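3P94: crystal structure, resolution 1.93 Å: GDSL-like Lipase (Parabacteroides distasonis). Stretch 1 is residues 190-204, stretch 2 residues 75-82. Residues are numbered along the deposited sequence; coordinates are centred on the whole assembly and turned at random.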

# COMPACT_ATOMS: atom_id res chain seq x y z
N ILE A 190 2.56 3.91 14.81
CA ILE A 190 3.80 4.49 14.26
C ILE A 190 3.48 4.99 12.84
O ILE A 190 3.79 6.12 12.48
CB ILE A 190 4.99 3.47 14.27
CG1 ILE A 190 5.51 3.23 15.70
CG2 ILE A 190 6.15 3.92 13.33
CD1 ILE A 190 6.42 2.06 15.85
N MSE A 191 2.84 4.13 12.05
CA MSE A 191 2.45 4.43 10.68
C MSE A 191 1.51 5.63 10.58
O MSE A 191 1.73 6.50 9.74
CB MSE A 191 1.79 3.20 10.03
CG MSE A 191 2.77 2.07 9.77
SE MSE A 191 1.81 0.45 9.37
CE MSE A 191 1.12 0.90 7.67
N GLU A 192 0.48 5.69 11.45
CA GLU A 192 -0.50 6.76 11.50
C GLU A 192 0.18 8.14 11.63
O GLU A 192 -0.16 9.04 10.87
CB GLU A 192 -1.50 6.52 12.65
CG GLU A 192 -2.47 7.67 12.89
CD GLU A 192 -3.48 7.48 14.00
OE1 GLU A 192 -3.59 6.35 14.54
OE2 GLU A 192 -4.19 8.46 14.32
N LYS A 193 1.14 8.28 12.58
CA LYS A 193 1.86 9.52 12.83
C LYS A 193 2.63 9.98 11.59
O LYS A 193 2.51 11.14 11.21
CB LYS A 193 2.81 9.35 14.03
CG LYS A 193 3.49 10.65 14.48
CD LYS A 193 4.39 10.41 15.66
N ILE A 194 3.35 9.07 10.93
CA ILE A 194 4.17 9.36 9.74
C ILE A 194 3.30 9.72 8.52
O ILE A 194 3.59 10.70 7.84
CB ILE A 194 5.12 8.16 9.44
CG1 ILE A 194 6.09 7.92 10.62
CG2 ILE A 194 5.90 8.37 8.12
CD1 ILE A 194 6.72 6.58 10.62
N VAL A 195 2.25 8.93 8.24
CA VAL A 195 1.40 9.16 7.06
C VAL A 195 0.55 10.44 7.24
O VAL A 195 0.33 11.13 6.25
CB VAL A 195 0.56 7.92 6.66
CG1 VAL A 195 -0.66 7.70 7.57
CG2 VAL A 195 0.14 7.97 5.20
N LEU A 196 0.10 10.75 8.47
CA LEU A 196 -0.69 11.97 8.69
C LEU A 196 0.15 13.22 8.40
O LEU A 196 -0.35 14.15 7.80
CB LEU A 196 -1.27 12.05 10.11
CG LEU A 196 -2.51 11.17 10.40
CD1 LEU A 196 -2.87 11.27 11.86
CD2 LEU A 196 -3.70 11.55 9.52
N GLU A 197 1.43 13.20 8.81
CA GLU A 197 2.37 14.31 8.58
C GLU A 197 2.63 14.47 7.07
O GLU A 197 2.64 15.59 6.58
CB GLU A 197 3.68 14.05 9.35
CG GLU A 197 4.51 15.29 9.64
CD GLU A 197 5.67 15.07 10.59
OE1 GLU A 197 5.58 14.19 11.48
OE2 GLU A 197 6.67 15.82 10.47
N ALA A 198 2.80 13.34 6.34
CA ALA A 198 3.02 13.35 4.89
C ALA A 198 1.78 13.88 4.13
O ALA A 198 1.94 14.69 3.23
CB ALA A 198 3.36 11.96 4.41
N ILE A 199 0.57 13.43 4.52
CA ILE A 199 -0.69 13.87 3.88
C ILE A 199 -0.90 15.38 4.11
O ILE A 199 -1.22 16.08 3.15
CB ILE A 199 -1.90 13.02 4.37
CG1 ILE A 199 -1.86 11.60 3.76
CG2 ILE A 199 -3.26 13.70 4.06
CD1 ILE A 199 -2.66 10.53 4.54
N HIS A 200 -0.73 15.87 5.36
CA HIS A 200 -0.96 17.27 5.69
C HIS A 200 0.03 18.21 4.98
O HIS A 200 -0.33 19.33 4.68
CB HIS A 200 -0.94 17.51 7.22
CG HIS A 200 -2.01 16.76 7.96
ND1 HIS A 200 -1.87 16.44 9.31
CD2 HIS A 200 -3.19 16.25 7.52
CE1 HIS A 200 -2.96 15.77 9.64
NE2 HIS A 200 -3.78 15.62 8.60
N LYS A 201 1.25 17.73 4.65
CA LYS A 201 2.23 18.53 3.92
C LYS A 201 1.95 18.49 2.40
O LYS A 201 2.25 19.47 1.72
CB LYS A 201 3.68 18.10 4.27
CG LYS A 201 4.20 16.79 3.68
N THR A 202 1.33 17.40 1.88
CA THR A 202 1.02 17.18 0.46
C THR A 202 -0.37 17.72 0.04
O THR A 202 -0.50 18.27 -1.06
CB THR A 202 1.09 15.67 0.14
OG1 THR A 202 2.29 15.13 0.68
CG2 THR A 202 1.01 15.34 -1.36
N VAL A 203 -1.40 17.47 0.86
CA VAL A 203 -2.80 17.78 0.58
C VAL A 203 -3.27 18.97 1.39
O VAL A 203 -3.20 18.94 2.62
CB VAL A 203 -3.71 16.54 0.84
CG1 VAL A 203 -5.12 16.76 0.29
CG2 VAL A 203 -3.11 15.26 0.29
N LYS A 204 -3.80 19.99 0.71
CA LYS A 204 -4.31 21.19 1.38
C LYS A 204 -5.79 21.41 1.05
O LYS A 204 -6.25 20.91 -0.00
CB LYS A 204 -3.47 22.43 1.00
CG LYS A 204 -1.96 22.29 1.24
CD LYS A 204 -1.57 22.41 2.70
CE LYS A 204 -0.10 22.12 2.87
NZ LYS A 204 0.31 22.22 4.29
OXT LYS A 204 -6.48 22.06 1.86
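Stretch 2 (75-82) PKAVVILA

The most unusual feature of this contact is its polar end, where the chain terminus itself serves as a binding group: Lys-76 NZ donates a hydrogen bond to Lys-204 O, an oxygen of the C-terminal carboxylate, at 3.2 Å. The second carboxylate oxygen lies farther off, with Lys-204 OXT 4.3 Å from Lys-76 NZ, so these opposite charges are near each other but beyond salt-bridge distance.

The rest of the contact illustrates a general principle of α/β packing, that a strand lies on a helix through every second side chain. Residues 77-81 are extended, with phi between -147° and -102° and psi between 100° and 161°, and the alternation that follows from this conformation turns Ala-77, Val-79 and Leu-81 toward the helix while Val-78 and Ile-80 remain out of its reach. The strand runs roughly antiparallel to helix 190-202, the two directions making an angle of 153°, and the axes approach to 10.7 Å. At that separation the backbones are held apart by a layer of apolar side chains.

The antiparallel course sets the order of the pairs. Leu-81, with chi1 t and chi2 p, meets the selenomethionine Met-191, whose CE lies 3.9 Å from Leu-81 CD2. One helical turn later, Val-195 CG2 comes to 4.0 Å from Val-79 CG1. Val-79 also receives the next turn of the helix: Ile-199 points its CA-to-CB bond sideways, yet its m,t side chain extends nearer and brings CD1 to 4.0 Å from Val-79 CG2. A single valine thus packs against two helical residues spaced four apart.

Beyond this the helix gives out. Val-203 is the first residue to leave helical phi/psi, at -107°/125°, although its N still donates to Ile-199 O at 2.7 Å. It points toward stretch 2 and spans the corner at Lys-76: Val-203 CG2 lies 3.7 Å from Ala-77 CB, and Val-203 CG1 lies 3.7 Å from Lys-76 CD. The backbones are nearest here, with 7.0 Å between Val-203 CA and Lys-76 CA. The aliphatic part of Lys-76 therefore rests on a valine while its extended chain carries the ammonium on to the terminus. Lys-204 directs its own CA-to-CB bond away from stretch 2, and its NZ donates a hydrogen bond to His-200 O at 3.0 Å; it is the main-chain carboxylate that meets Lys-76.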

# COMPACT_ATOMS: atom_id res chain seq x y z
N PRO A 75 -10.14 11.34 -5.94
CA PRO A 75 -9.58 11.91 -4.71
C PRO A 75 -8.53 12.98 -4.99
O PRO A 75 -8.02 13.07 -6.09
CB PRO A 75 -8.93 10.70 -4.04
CG PRO A 75 -8.47 9.87 -5.18
CD PRO A 75 -9.50 10.05 -6.26
N LYS A 76 -8.19 13.77 -3.96
CA LYS A 76 -7.11 14.76 -4.04
C LYS A 76 -5.78 14.02 -4.12
O LYS A 76 -4.88 14.42 -4.87
CB LYS A 76 -7.14 15.69 -2.80
CG LYS A 76 -8.34 16.62 -2.73
CD LYS A 76 -8.25 17.52 -1.51
CE LYS A 76 -9.37 18.52 -1.48
NZ LYS A 76 -9.11 19.60 -0.50
N ALA A 77 -5.67 12.91 -3.36
CA ALA A 77 -4.46 12.09 -3.32
C ALA A 77 -4.77 10.61 -3.12
O ALA A 77 -5.85 10.25 -2.67
CB ALA A 77 -3.54 12.58 -2.21
N VAL A 78 -3.80 9.76 -3.45
CA VAL A 78 -3.86 8.32 -3.22
C VAL A 78 -2.58 7.93 -2.45
O VAL A 78 -1.47 8.37 -2.80
CB VAL A 78 -4.09 7.47 -4.51
CG1 VAL A 78 -2.99 7.69 -5.56
CG2 VAL A 78 -4.25 5.98 -4.17
N VAL A 79 -2.75 7.16 -1.38
CA VAL A 79 -1.66 6.66 -0.55
C VAL A 79 -1.47 5.22 -0.98
O VAL A 79 -2.40 4.42 -0.85
CB VAL A 79 -1.95 6.83 0.97
CG1 VAL A 79 -0.91 6.11 1.82
CG2 VAL A 79 -2.00 8.30 1.34
N ILE A 80 -0.30 4.90 -1.58
CA ILE A 80 -0.07 3.55 -2.07
C ILE A 80 0.97 2.81 -1.21
O ILE A 80 2.10 3.26 -1.08
CB ILE A 80 0.35 3.53 -3.58
CG1 ILE A 80 -0.70 4.24 -4.48
CG2 ILE A 80 0.65 2.09 -4.07
CD1 ILE A 80 -0.21 4.59 -5.92
N LEU A 81 0.57 1.67 -0.66
CA LEU A 81 1.44 0.77 0.08
C LEU A 81 1.24 -0.61 -0.53
O LEU A 81 0.23 -1.26 -0.29
CB LEU A 81 1.17 0.79 1.60
CG LEU A 81 1.96 -0.24 2.45
CD1 LEU A 81 3.47 -0.04 2.33
CD2 LEU A 81 1.54 -0.15 3.90
N ALA A 82 2.18 -1.01 -1.39
CA ALA A 82 2.06 -2.25 -2.17
C ALA A 82 3.41 -2.82 -2.58
O ALA A 82 4.39 -2.08 -2.67
CB ALA A 82 1.24 -1.96 -3.42